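Local coordinates for thrombospondin related anonymous protein (Plasmodium falciparum, PDB 4F1J), which binds magnesium through its von Willebrand factor A domain and probably serves as a membrane-anchored adhesion protein of the malaria parasite, at residues A[4-10]-A[45-49]; A[10-16]-A[49-55]; A[30-34]-A[79-83]; A[37-43]-A[70-76]; A[146-150]-A[187-191]. All coordinates share one frame; numbering follows the deposited sequence. Where two conformers were deposited one is given.

Contact 1 (A[4-10]-A[45-49]); sequences CNDEVDL and NAIHL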
# COMPACT_ATOMS: atom_id res chain seq x y z
N CYS A 4 -12.49 4.97 5.44
CA CYS A 4 -11.42 5.93 5.33
C CYS A 4 -11.98 7.22 4.75
O CYS A 4 -12.32 7.30 3.58
CB CYS A 4 -10.28 5.37 4.48
SG CYS A 4 -9.52 3.98 5.26
N ASN A 5 -12.09 8.23 5.59
CA ASN A 5 -12.72 9.47 5.23
C ASN A 5 -12.07 10.62 5.99
O ASN A 5 -12.59 11.00 7.05
CB ASN A 5 -14.21 9.38 5.58
CG ASN A 5 -14.95 10.68 5.37
OD1 ASN A 5 -15.95 10.95 6.04
ND2 ASN A 5 -14.46 11.48 4.45
N ASP A 6 -10.94 11.12 5.50
CA ASP A 6 -10.21 12.25 6.08
C ASP A 6 -9.28 12.85 5.01
O ASP A 6 -9.20 12.35 3.88
CB ASP A 6 -9.40 11.82 7.31
CG ASP A 6 -9.18 12.96 8.31
OD1 ASP A 6 -9.29 14.16 7.94
OD2 ASP A 6 -8.94 12.65 9.50
N GLU A 7 -8.61 13.96 5.37
CA GLU A 7 -7.62 14.59 4.51
C GLU A 7 -6.32 13.77 4.60
O GLU A 7 -5.51 13.95 5.50
CB GLU A 7 -7.36 16.05 4.92
CG GLU A 7 -6.64 16.83 3.83
CD GLU A 7 -6.33 18.30 4.16
OE1 GLU A 7 -6.75 18.80 5.23
OE2 GLU A 7 -5.63 18.95 3.33
N VAL A 8 -6.14 12.86 3.64
CA VAL A 8 -5.03 11.90 3.65
C VAL A 8 -4.52 11.70 2.21
O VAL A 8 -5.33 11.51 1.30
CB VAL A 8 -5.45 10.49 4.15
CG1 VAL A 8 -4.23 9.53 4.21
CG2 VAL A 8 -6.14 10.53 5.55
N ASP A 9 -3.21 11.83 2.03
CA ASP A 9 -2.55 11.41 0.79
C ASP A 9 -2.16 9.96 1.07
O ASP A 9 -1.40 9.68 2.01
CB ASP A 9 -1.33 12.28 0.46
CG ASP A 9 -1.69 13.71 0.11
OD1 ASP A 9 -2.82 13.93 -0.42
OD2 ASP A 9 -0.83 14.60 0.29
N LEU A 10 -2.73 9.04 0.28
CA LEU A 10 -2.58 7.60 0.56
C LEU A 10 -1.81 6.98 -0.59
O LEU A 10 -2.23 7.05 -1.74
CB LEU A 10 -3.95 6.93 0.76
CG LEU A 10 -3.98 5.51 1.32
CD1 LEU A 10 -5.37 5.15 1.85
CD2 LEU A 10 -3.52 4.49 0.24
N ASN A 45 -11.39 17.04 -1.19
CA ASN A 45 -11.28 17.46 0.22
C ASN A 45 -11.11 16.30 1.22
O ASN A 45 -11.21 16.46 2.45
CB ASN A 45 -12.50 18.33 0.61
CG ASN A 45 -12.26 19.82 0.36
OD1 ASN A 45 -11.19 20.36 0.72
ND2 ASN A 45 -13.22 20.47 -0.28
N ALA A 46 -10.83 15.12 0.68
CA ALA A 46 -10.68 13.94 1.50
C ALA A 46 -9.45 13.20 1.02
O ALA A 46 -8.35 13.76 0.99
CB ALA A 46 -11.94 13.08 1.44
N ILE A 47 -9.60 11.93 0.69
CA ILE A 47 -8.46 11.10 0.31
C ILE A 47 -8.02 11.38 -1.12
O ILE A 47 -8.84 11.50 -2.04
CB ILE A 47 -8.77 9.57 0.46
CG1 ILE A 47 -9.37 9.22 1.83
CG2 ILE A 47 -7.50 8.74 0.14
CD1 ILE A 47 -8.47 9.33 2.94
N HIS A 48 -6.70 11.50 -1.31
CA HIS A 48 -6.11 11.51 -2.63
C HIS A 48 -5.20 10.28 -2.69
O HIS A 48 -4.26 10.15 -1.89
CB HIS A 48 -5.23 12.74 -2.88
CG HIS A 48 -5.97 14.05 -2.93
ND1 HIS A 48 -5.41 15.18 -3.49
CD2 HIS A 48 -7.19 14.42 -2.47
CE1 HIS A 48 -6.27 16.19 -3.39
NE2 HIS A 48 -7.35 15.76 -2.77
N LEU A 49 -5.46 9.43 -3.69
CA LEU A 49 -4.70 8.21 -3.91
C LEU A 49 -3.52 8.37 -4.84
O LEU A 49 -3.60 9.04 -5.87
CB LEU A 49 -5.63 7.14 -4.51
CG LEU A 49 -5.04 5.76 -4.77
CD1 LEU A 49 -4.75 5.04 -3.47
CD2 LEU A 49 -6.07 5.00 -5.65

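Contact 2 (A[10-16]-A[49-55]); sequences LYLLMDC and LYANIFS. With EDO (1,2-ethanediol), chain J.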
# COMPACT_ATOMS: atom_id res chain seq x y z
N LEU A 10 -2.73 9.04 0.28
CA LEU A 10 -2.58 7.60 0.56
C LEU A 10 -1.81 6.98 -0.59
O LEU A 10 -2.23 7.05 -1.74
CB LEU A 10 -3.95 6.93 0.76
CG LEU A 10 -3.98 5.51 1.32
CD1 LEU A 10 -5.37 5.15 1.85
CD2 LEU A 10 -3.52 4.49 0.24
N TYR A 11 -0.64 6.44 -0.26
CA TYR A 11 0.29 5.88 -1.21
C TYR A 11 0.19 4.36 -1.15
O TYR A 11 0.77 3.68 -0.25
CB TYR A 11 1.75 6.31 -0.94
CG TYR A 11 1.96 7.79 -0.85
CD1 TYR A 11 1.71 8.48 0.34
CD2 TYR A 11 2.36 8.52 -1.93
CE1 TYR A 11 1.87 9.86 0.41
CE2 TYR A 11 2.53 9.89 -1.87
CZ TYR A 11 2.30 10.56 -0.68
OH TYR A 11 2.45 11.94 -0.66
N LEU A 12 -0.54 3.83 -2.11
CA LEU A 12 -0.71 2.38 -2.26
C LEU A 12 0.49 1.78 -3.02
O LEU A 12 0.74 2.13 -4.19
CB LEU A 12 -2.04 2.08 -2.98
CG LEU A 12 -2.31 0.60 -3.27
CD1 LEU A 12 -2.40 -0.22 -1.99
CD2 LEU A 12 -3.62 0.49 -4.14
N LEU A 13 1.24 0.88 -2.37
CA LEU A 13 2.41 0.25 -2.97
C LEU A 13 2.09 -1.22 -3.10
O LEU A 13 1.97 -1.93 -2.10
CB LEU A 13 3.69 0.44 -2.11
CG LEU A 13 3.99 1.81 -1.53
CD1 LEU A 13 5.39 1.89 -0.95
CD2 LEU A 13 3.74 2.98 -2.46
N MET A 14 1.93 -1.67 -4.35
CA MET A 14 1.39 -3.01 -4.60
C MET A 14 2.48 -3.92 -5.18
O MET A 14 2.93 -3.73 -6.29
CB MET A 14 0.21 -2.90 -5.56
CG MET A 14 -0.44 -4.20 -5.89
SD MET A 14 -1.87 -3.91 -6.95
CE MET A 14 -2.64 -5.55 -6.96
N ASP A 15 2.91 -4.87 -4.36
CA ASP A 15 3.89 -5.89 -4.72
C ASP A 15 3.35 -6.65 -5.94
O ASP A 15 2.20 -7.11 -5.91
CB ASP A 15 4.05 -6.78 -3.50
CG ASP A 15 4.98 -7.98 -3.68
OD1 ASP A 15 5.14 -8.53 -4.79
OD2 ASP A 15 5.46 -8.41 -2.62
N CYS A 16 4.15 -6.76 -7.00
CA CYS A 16 3.73 -7.51 -8.21
C CYS A 16 4.76 -8.60 -8.57
O CYS A 16 4.88 -9.01 -9.73
CB CYS A 16 3.48 -6.56 -9.39
SG CYS A 16 4.91 -5.61 -9.93
N LEU A 49 -5.46 9.43 -3.69
CA LEU A 49 -4.70 8.21 -3.91
C LEU A 49 -3.52 8.37 -4.84
O LEU A 49 -3.60 9.04 -5.87
CB LEU A 49 -5.63 7.14 -4.51
CG LEU A 49 -5.04 5.76 -4.77
CD1 LEU A 49 -4.75 5.04 -3.47
CD2 LEU A 49 -6.07 5.00 -5.65
N TYR A 50 -2.42 7.71 -4.47
CA TYR A 50 -1.29 7.45 -5.35
C TYR A 50 -1.15 5.93 -5.38
O TYR A 50 -1.45 5.26 -4.40
CB TYR A 50 -0.02 8.04 -4.78
CG TYR A 50 1.28 7.47 -5.34
CD1 TYR A 50 1.87 6.31 -4.80
CD2 TYR A 50 1.90 8.07 -6.43
CE1 TYR A 50 3.08 5.82 -5.31
CE2 TYR A 50 3.09 7.56 -6.97
CZ TYR A 50 3.66 6.43 -6.40
OH TYR A 50 4.86 5.95 -6.93
N ALA A 51 -0.73 5.40 -6.51
CA ALA A 51 -0.50 3.95 -6.58
C ALA A 51 0.71 3.65 -7.41
O ALA A 51 0.92 4.24 -8.47
CB ALA A 51 -1.74 3.20 -7.15
N ASN A 52 1.53 2.74 -6.91
CA ASN A 52 2.55 2.10 -7.73
C ASN A 52 2.51 0.61 -7.58
O ASN A 52 1.89 0.09 -6.65
CB ASN A 52 3.97 2.69 -7.55
CG ASN A 52 4.66 2.35 -6.22
OD1 ASN A 52 4.51 1.26 -5.67
ND2 ASN A 52 5.47 3.29 -5.73
N ILE A 53 3.12 -0.07 -8.56
CA ILE A 53 3.42 -1.50 -8.41
C ILE A 53 4.92 -1.61 -8.24
O ILE A 53 5.67 -0.75 -8.72
CB ILE A 53 2.93 -2.31 -9.60
CG1 ILE A 53 3.47 -1.76 -10.91
CG2 ILE A 53 1.38 -2.32 -9.62
CD1 ILE A 53 3.11 -2.60 -12.16
N PHE A 54 5.37 -2.67 -7.58
CA PHE A 54 6.80 -2.86 -7.42
C PHE A 54 7.16 -4.34 -7.40
O PHE A 54 6.51 -5.17 -6.77
CB PHE A 54 7.34 -2.14 -6.18
CG PHE A 54 6.94 -2.76 -4.88
CD1 PHE A 54 5.76 -2.40 -4.26
CD2 PHE A 54 7.74 -3.71 -4.25
CE1 PHE A 54 5.37 -2.98 -3.07
CE2 PHE A 54 7.32 -4.31 -3.06
CZ PHE A 54 6.13 -3.94 -2.49
N SER A 55 8.19 -4.66 -8.17
CA SER A 55 8.81 -5.97 -8.10
C SER A 55 10.31 -5.72 -8.32
O SER A 55 11.03 -5.48 -7.36
CB SER A 55 8.15 -6.97 -9.06
OG SER A 55 8.25 -6.60 -10.41
C1 EDO J . 0.70 -9.00 -2.86
O1 EDO J . 1.99 -9.19 -3.45
C2 EDO J . -0.30 -8.55 -3.92
O2 EDO J . 0.03 -7.28 -4.47

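Contact 3 (A[30-34]-A[79-83]); sequences VPLAM and IKSLL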
# COMPACT_ATOMS: atom_id res chain seq x y z
N VAL A 30 -5.53 -8.21 -7.79
CA VAL A 30 -6.21 -7.09 -8.45
C VAL A 30 -7.56 -6.78 -7.78
O VAL A 30 -7.82 -5.63 -7.44
CB VAL A 30 -6.27 -7.27 -10.01
CG1 VAL A 30 -7.26 -6.30 -10.64
CG2 VAL A 30 -4.85 -7.06 -10.61
N PRO A 31 -8.43 -7.79 -7.58
CA PRO A 31 -9.65 -7.57 -6.80
C PRO A 31 -9.44 -7.01 -5.39
O PRO A 31 -10.30 -6.27 -4.90
CB PRO A 31 -10.31 -8.94 -6.76
CG PRO A 31 -9.83 -9.61 -8.01
CD PRO A 31 -8.40 -9.15 -8.18
N LEU A 32 -8.33 -7.37 -4.75
CA LEU A 32 -8.03 -6.85 -3.40
C LEU A 32 -7.74 -5.35 -3.45
O LEU A 32 -8.24 -4.60 -2.61
CB LEU A 32 -6.84 -7.56 -2.82
CG LEU A 32 -6.24 -7.02 -1.53
CD1 LEU A 32 -7.26 -7.06 -0.41
CD2 LEU A 32 -4.97 -7.83 -1.16
N ALA A 33 -6.90 -4.94 -4.40
CA ALA A 33 -6.59 -3.51 -4.60
C ALA A 33 -7.88 -2.75 -4.92
O ALA A 33 -8.10 -1.64 -4.44
CB ALA A 33 -5.58 -3.34 -5.73
N MET A 34 -8.75 -3.35 -5.73
CA MET A 34 -10.06 -2.74 -6.01
C MET A 34 -10.93 -2.52 -4.77
O MET A 34 -11.48 -1.41 -4.56
CB MET A 34 -10.78 -3.54 -7.11
CG MET A 34 -10.09 -3.37 -8.43
SD MET A 34 -10.83 -4.32 -9.77
CE MET A 34 -12.20 -3.25 -10.18
N ILE A 79 -6.76 0.24 -11.93
CA ILE A 79 -6.39 -0.96 -11.22
C ILE A 79 -6.79 -2.19 -12.04
O ILE A 79 -6.00 -3.11 -12.19
CB ILE A 79 -6.99 -1.02 -9.81
CG1 ILE A 79 -6.39 0.09 -8.93
CG2 ILE A 79 -6.75 -2.41 -9.20
CD1 ILE A 79 -4.85 0.14 -8.90
N LYS A 80 -7.99 -2.15 -12.62
CA LYS A 80 -8.46 -3.27 -13.45
C LYS A 80 -7.56 -3.49 -14.67
O LYS A 80 -7.35 -4.63 -15.11
CB LYS A 80 -9.91 -3.06 -13.88
CG LYS A 80 -10.54 -4.34 -14.44
CD LYS A 80 -11.71 -4.09 -15.39
CE LYS A 80 -11.97 -5.33 -16.30
NZ LYS A 80 -12.25 -6.60 -15.51
N SER A 81 -6.99 -2.41 -15.18
CA SER A 81 -6.06 -2.48 -16.30
C SER A 81 -4.80 -3.27 -16.00
O SER A 81 -4.05 -3.61 -16.92
CB SER A 81 -5.69 -1.08 -16.82
OG SER A 81 -4.63 -0.48 -16.09
N LEU A 82 -4.54 -3.57 -14.72
CA LEU A 82 -3.35 -4.36 -14.35
C LEU A 82 -3.49 -5.82 -14.79
O LEU A 82 -2.52 -6.56 -14.77
CB LEU A 82 -3.11 -4.30 -12.83
CG LEU A 82 -2.69 -2.93 -12.29
CD1 LEU A 82 -2.68 -2.97 -10.75
CD2 LEU A 82 -1.36 -2.50 -12.83
N LEU A 83 -4.71 -6.22 -15.14
CA LEU A 83 -4.97 -7.57 -15.63
C LEU A 83 -4.37 -7.77 -17.01
O LEU A 83 -3.77 -8.80 -17.28
CB LEU A 83 -6.48 -7.82 -15.69
CG LEU A 83 -7.22 -7.81 -14.34
CD1 LEU A 83 -8.74 -7.83 -14.58
CD2 LEU A 83 -6.80 -8.95 -13.45

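Contact 4 (A[37-43]-A[70-76]); sequences IQQLNLN and KNKEKAL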
# COMPACT_ATOMS: atom_id res chain seq x y z
N ILE A 37 -9.56 0.24 -2.49
CA ILE A 37 -9.95 1.55 -3.02
C ILE A 37 -11.41 1.85 -2.72
O ILE A 37 -11.77 2.99 -2.40
CB ILE A 37 -9.61 1.66 -4.50
CG1 ILE A 37 -8.08 1.78 -4.63
CG2 ILE A 37 -10.37 2.84 -5.19
CD1 ILE A 37 -7.52 1.53 -6.00
N GLN A 38 -12.25 0.82 -2.73
CA GLN A 38 -13.65 1.00 -2.31
C GLN A 38 -13.84 1.43 -0.84
O GLN A 38 -14.91 1.91 -0.49
CB GLN A 38 -14.45 -0.24 -2.59
CG GLN A 38 -14.64 -0.46 -4.05
CD GLN A 38 -15.36 -1.73 -4.36
OE1 GLN A 38 -15.12 -2.76 -3.73
NE2 GLN A 38 -16.25 -1.68 -5.35
N GLN A 39 -12.81 1.26 -0.00
CA GLN A 39 -12.86 1.69 1.38
C GLN A 39 -12.54 3.16 1.56
O GLN A 39 -12.57 3.64 2.67
CB GLN A 39 -11.86 0.90 2.24
CG GLN A 39 -11.97 -0.64 2.12
CD GLN A 39 -13.39 -1.14 2.26
OE1 GLN A 39 -14.06 -0.88 3.28
NE2 GLN A 39 -13.86 -1.88 1.27
N LEU A 40 -12.18 3.85 0.48
CA LEU A 40 -11.67 5.23 0.55
C LEU A 40 -12.67 6.21 -0.01
O LEU A 40 -13.17 6.03 -1.12
CB LEU A 40 -10.40 5.36 -0.29
CG LEU A 40 -9.31 4.29 -0.08
CD1 LEU A 40 -8.18 4.54 -1.08
CD2 LEU A 40 -8.83 4.31 1.33
N ASN A 41 -12.86 7.31 0.72
CA ASN A 41 -13.55 8.46 0.15
C ASN A 41 -12.60 9.31 -0.67
O ASN A 41 -12.02 10.28 -0.17
CB ASN A 41 -14.25 9.30 1.21
CG ASN A 41 -15.00 10.45 0.60
OD1 ASN A 41 -15.31 10.41 -0.58
ND2 ASN A 41 -15.22 11.52 1.38
N LEU A 42 -12.40 8.92 -1.93
CA LEU A 42 -11.56 9.70 -2.83
C LEU A 42 -12.31 10.98 -3.19
O LEU A 42 -13.45 10.93 -3.64
CB LEU A 42 -11.20 8.93 -4.09
CG LEU A 42 -10.34 7.67 -3.87
CD1 LEU A 42 -9.84 7.12 -5.20
CD2 LEU A 42 -9.14 7.87 -2.90
N ASN A 43 -11.67 12.13 -2.95
CA ASN A 43 -12.33 13.43 -3.12
C ASN A 43 -11.30 14.52 -2.97
O ASN A 43 -10.40 14.42 -2.13
CB ASN A 43 -13.41 13.66 -2.05
CG ASN A 43 -14.25 14.91 -2.30
OD1 ASN A 43 -13.86 16.06 -1.94
ND2 ASN A 43 -15.42 14.71 -2.90
N LYS A 70 -8.49 11.22 -7.18
CA LYS A 70 -9.60 11.83 -6.47
C LYS A 70 -10.99 11.27 -6.87
O LYS A 70 -12.03 11.74 -6.40
CB LYS A 70 -9.54 13.34 -6.74
CG LYS A 70 -8.31 14.01 -6.09
CD LYS A 70 -8.15 15.48 -6.51
CE LYS A 70 -7.95 15.66 -7.98
NZ LYS A 70 -7.39 17.00 -8.29
N ASN A 71 -11.00 10.22 -7.71
CA ASN A 71 -12.24 9.64 -8.23
C ASN A 71 -12.16 8.13 -8.25
O ASN A 71 -11.34 7.55 -8.96
CB ASN A 71 -12.52 10.18 -9.63
CG ASN A 71 -13.83 9.67 -10.20
OD1 ASN A 71 -13.90 8.57 -10.71
ND2 ASN A 71 -14.89 10.47 -10.06
N LYS A 72 -13.04 7.50 -7.47
CA LYS A 72 -13.00 6.06 -7.29
C LYS A 72 -13.20 5.30 -8.58
O LYS A 72 -12.49 4.37 -8.86
CB LYS A 72 -14.03 5.62 -6.25
CG LYS A 72 -13.71 6.13 -4.85
CD LYS A 72 -14.84 5.85 -3.87
CE LYS A 72 -14.76 4.44 -3.32
NZ LYS A 72 -15.62 4.27 -2.14
N GLU A 73 -14.19 5.70 -9.38
CA GLU A 73 -14.42 5.01 -10.67
C GLU A 73 -13.22 5.06 -11.60
O GLU A 73 -12.87 4.05 -12.22
CB GLU A 73 -15.65 5.59 -11.36
CG GLU A 73 -16.95 5.28 -10.60
N LYS A 74 -12.55 6.21 -11.69
CA LYS A 74 -11.37 6.34 -12.52
C LYS A 74 -10.19 5.51 -11.97
O LYS A 74 -9.45 4.90 -12.74
CB LYS A 74 -11.00 7.80 -12.73
CG LYS A 74 -12.04 8.54 -13.61
CD LYS A 74 -11.77 10.03 -13.72
CE LYS A 74 -12.70 10.68 -14.76
NZ LYS A 74 -12.12 11.97 -15.26
N ALA A 75 -10.02 5.50 -10.66
CA ALA A 75 -8.96 4.72 -10.02
C ALA A 75 -9.17 3.23 -10.28
O ALA A 75 -8.22 2.50 -10.59
CB ALA A 75 -8.91 5.01 -8.52
N LEU A 76 -10.41 2.79 -10.20
CA LEU A 76 -10.74 1.36 -10.37
C LEU A 76 -10.50 0.87 -11.80
O LEU A 76 -10.07 -0.28 -11.98
CB LEU A 76 -12.18 1.08 -9.93
CG LEU A 76 -12.43 1.17 -8.42
CD1 LEU A 76 -13.93 1.01 -8.05
CD2 LEU A 76 -11.59 0.16 -7.66
O HOH W 1 -14.81 9.23 -5.78

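Contact 5 (A[146-150]-A[187-191]); sequences IAVFG and VIGPF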
# COMPACT_ATOMS: atom_id res chain seq x y z
N ILE A 146 2.92 4.10 8.09
CA ILE A 146 3.06 2.98 7.16
C ILE A 146 2.21 1.81 7.66
O ILE A 146 2.29 1.45 8.83
CB ILE A 146 4.53 2.53 7.03
CG1 ILE A 146 5.43 3.72 6.57
CG2 ILE A 146 4.63 1.31 6.06
CD1 ILE A 146 6.95 3.40 6.54
N ALA A 147 1.39 1.25 6.77
CA ALA A 147 0.58 0.07 7.06
C ALA A 147 0.96 -1.04 6.09
O ALA A 147 1.33 -0.75 4.96
CB ALA A 147 -0.92 0.40 6.95
N VAL A 148 0.86 -2.28 6.53
CA VAL A 148 1.18 -3.43 5.70
C VAL A 148 0.10 -4.50 5.78
O VAL A 148 -0.33 -4.92 6.86
CB VAL A 148 2.53 -4.08 6.09
CG1 VAL A 148 2.77 -5.36 5.27
CG2 VAL A 148 3.71 -3.10 5.88
N PHE A 149 -0.30 -4.98 4.61
CA PHE A 149 -1.24 -6.10 4.48
C PHE A 149 -0.45 -7.23 3.83
O PHE A 149 -0.12 -7.17 2.65
CB PHE A 149 -2.42 -5.67 3.60
CG PHE A 149 -3.55 -6.69 3.50
CD1 PHE A 149 -3.51 -7.68 2.53
CD2 PHE A 149 -4.65 -6.63 4.35
CE1 PHE A 149 -4.55 -8.60 2.40
CE2 PHE A 149 -5.69 -7.56 4.24
CZ PHE A 149 -5.64 -8.52 3.26
N GLY A 150 -0.15 -8.26 4.62
CA GLY A 150 0.65 -9.39 4.17
C GLY A 150 -0.21 -10.53 3.67
O GLY A 150 -1.27 -10.80 4.22
N VAL A 187 -10.54 -9.66 4.75
CA VAL A 187 -9.63 -9.08 5.76
C VAL A 187 -9.40 -7.59 5.48
O VAL A 187 -9.15 -6.82 6.40
CB VAL A 187 -8.29 -9.86 5.84
CG1 VAL A 187 -7.38 -9.27 6.95
CG2 VAL A 187 -8.56 -11.35 6.12
N ILE A 188 -9.56 -7.18 4.22
CA ILE A 188 -9.15 -5.82 3.79
C ILE A 188 -10.02 -4.72 4.40
O ILE A 188 -9.51 -3.67 4.78
CB ILE A 188 -9.10 -5.71 2.22
CG1 ILE A 188 -8.41 -4.40 1.78
CG2 ILE A 188 -10.50 -5.80 1.61
CD1 ILE A 188 -6.98 -4.25 2.21
N GLY A 189 -11.33 -4.96 4.52
CA GLY A 189 -12.22 -3.96 5.13
C GLY A 189 -11.87 -3.63 6.58
O GLY A 189 -11.60 -2.47 6.90
N PRO A 190 -11.87 -4.64 7.47
CA PRO A 190 -11.44 -4.44 8.85
C PRO A 190 -10.04 -3.83 8.97
O PRO A 190 -9.80 -2.97 9.82
CB PRO A 190 -11.47 -5.86 9.42
CG PRO A 190 -12.56 -6.53 8.64
CD PRO A 190 -12.36 -6.02 7.26
N PHE A 191 -9.12 -4.25 8.10
CA PHE A 191 -7.78 -3.66 8.07
C PHE A 191 -7.82 -2.15 7.79
O PHE A 191 -7.25 -1.36 8.53
CB PHE A 191 -6.90 -4.42 7.06
CG PHE A 191 -5.57 -3.75 6.77
CD1 PHE A 191 -4.52 -3.76 7.70
CD2 PHE A 191 -5.35 -3.16 5.55
CE1 PHE A 191 -3.30 -3.15 7.41
CE2 PHE A 191 -4.11 -2.56 5.26
CZ PHE A 191 -3.10 -2.58 6.19

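Contact 1 (A[4-10]-A[45-49])
V8 and I47 run alongside each other from neighbouring strands, on one face of the sheet. The methyl CD1 of I47 presses on CB of V8 at 3.5 Å, tight for two carbons, while I47 CG2 lies 4.0 Å from CB of L10. The I47 torsions explain this: CG1 is set opposite the carbonyl carbon (chi1 -50°), and chi2 (-70°) brings CD1 toward V8, near D6 O. On the same face L10 and L49 pass each other at a slant, L10 CD2 lying 3.9 Å from L49 CD1. On the other face D9 and H48 are neighbours, carboxylate and imidazole planes 46° apart, with OD1 of D9 3.6 Å from CB of H48. The backbones between them are parallel strands: H48 N donates to V8 O at 2.9 Å, and L10 N to H48 O at 2.9 Å. Helix 184-200 lies over the V8 and L10 face, and the disulfide from C4 to C196 ties the entry of strand 8-15 to that helix. D9 turns its charge to R111, in a salt bridge, and to Q116, and H48 NE2 bonds to E44 O. Where these two interior strands begin, the face of V8, L10, I47 and L49 is thus apolar, whereas the other carries a buried carboxylate whose charge is probably balanced by R111.

Contact 2 (A[10-16]-A[49-55])
Y50 N donates to L10 O at 2.8 Å, the first of six backbone bonds between these parallel strands; in the last, C16 N meets F54 O at 2.9 Å. The final two donors, F54 N and C16 N, stand 39° above the planes of the carbonyls they meet. F54 doubles back over strand 8-15: with CG wedged between its backbone N and carbonyl carbon (chi1 72°), the ring takes CA of D15 over one face, a CH-pi contact 3.8 Å from the centroid. The side chains of Y11 and Y50 cross, their ring planes 54° apart, neither stacked nor edge-to-face, with Y11 CD2 3.7 Å from Y50 CD1. N52 ND2 donates to Y50 OH at 3.0 Å, which holds the amide on one side while CD2 of L13 packs 3.7 Å from ND2; N52 OD1 is buried without a partner. D15 O accepts two bonds from a 1,2-ethanediol, probably a crystallisation additive. The D15 carboxylate bonds to S17, a magnesium ligand, to T122 and to the backbone of D123, so it probably positions the metal site from the second shell. Helix 94-106 covers the face of Y11, Y50 and F54, helix 22-38 that of L12 and M14; the strand pair itself lies between strands 58-62 and 115-122.

Contact 3 (A[30-34]-A[79-83])
Two helices on the same side of the von Willebrand factor A sheet, 22-38 and 72-80, meet here through apolar side chains, the second together with the type I turn from K80 to L83. V30 points at this turn and touches it with both branches. Its CG2 lies 3.9 Å from CB of L82, and its CB is 3.9 Å from CD2 of L83, so the valine sits against two successive leucines. The other methyl, CG1, is placed opposite the backbone N (chi1 166°), which brings it 3.8 Å from the carbonyl oxygen of I79. One turn further along helix 22-38, A33 and M34 share the CG2 methyl of I79. A33 CB approaches it at 3.8 Å and M34 CG at 3.6 Å, the methionine and isoleucine side chains running antiparallel alongside each other. M34 then bends at its third torsion (80°), which takes its CE toward CB of K80. Within the turn, L83 N bonds to K80 O. W25, earlier in the same helix as V30, donates to L82 O, and R22 to L83 O, anchoring the turn to the start of that helix. Beneath, I79 and L82 reach I61 of the edge strand 58-62, while L32, on another side of helix 22-38, packs against I188 of helix 184-200 and F149 and I151 of strand 145-151.

Contact 4 (A[37-43]-A[70-76])
K72, in the one of its two conformers described here, reaches across the end of helix 22-38 and sets its ammonium against two backbone carbonyls. NZ donates to Q38 O at 3.0 Å, from above the carbonyl plane (50° out of it), and weakly to L40 O at 3.2 Å. A bend at the third torsion (83°) carries the chain there, with CE passing 3.4 Å from I37 O. Nearer L42, a water joins the segments, donating to L42 O at 3.1 Å and accepting from K72 N at 3.0 Å. N71 caps helix 72-80: its OD1 accepts K74 N at 2.9 Å in the carbonyl plane. Outside the two segments, K70 NZ is held by H65 O and E44, and N43 OD1 accepts from N45 N. Apolar groups fill in behind: the side chains of L42 and K72 cross, CG to CG 3.8 Å, L42 CD1 meets A75 CB, and L76 CD2 packs on I37 CG2. Carbonyls at and just beyond the helix end thus face a lysine whose positive charge would probably complement them, a charge shared with E2 beyond the segments.

Contact 5 (A[146-150]-A[187-191])
Aromatic contacts dominate between F149 and F191. The edge of F149 points at the face of F191 in an edge-to-face pair, the centroids 5.4 Å apart and the planes at 63°. F149 CD2 makes the approach, off centre toward the rim of the F191 ring and 3.7 Å from F191 CD2. CB of F149 also stands over that face, a CH-pi contact 4.3 Å from the centroid. A second CH-pi contact falls on F149 itself: the CD1 methyl of I188 lies over one face of its ring, 4.3 Å from the centroid. F149 gets there with CG placed opposite the backbone N (chi1 -174°), which throws the ring out from the strand toward the helix. This is the strand-helix layering of the Rossmann-like von Willebrand factor A fold: helix 184-200 runs nearly antiparallel to strand 145-151, the short axes 10.5 Å apart at an angle of 163°, so that mainly side chains bridge the gap. Plain apolar contacts complete it. V187 CG1 meets F149 CE2 at 3.6 Å, and CB of A147 lies 3.8 Å from F191 CZ. F191 CE1 comes close to the carbonyl oxygen of V148, which lies obliquely to the ring. Around them, L32 of helix 22-38 touches both F149 and I188, while A177 and S179 of the edge strand 176-179 flank F191 and V187.

From the N terminus, strand 8-15 is paired with strand 47-54 by contact 1 and then contact 2, which continue one another, share L10 and L49, and close the loop holding helix 22-38. Contacts 3 and 4 start inside that loop, on helix 22-38 and its exit, and reach forward to helix 72-80, so each crosses contacts 1 and 2; contact 4 nests within the loop closed by contact 3. M14 joins contact 2 to contact 3 by touching A33, and N41 bonds to the backbone of contact 1. Contact 5 follows in series, tying strand 145-151 to the last helix, and meets contact 3 where L32 touches I188 and F149.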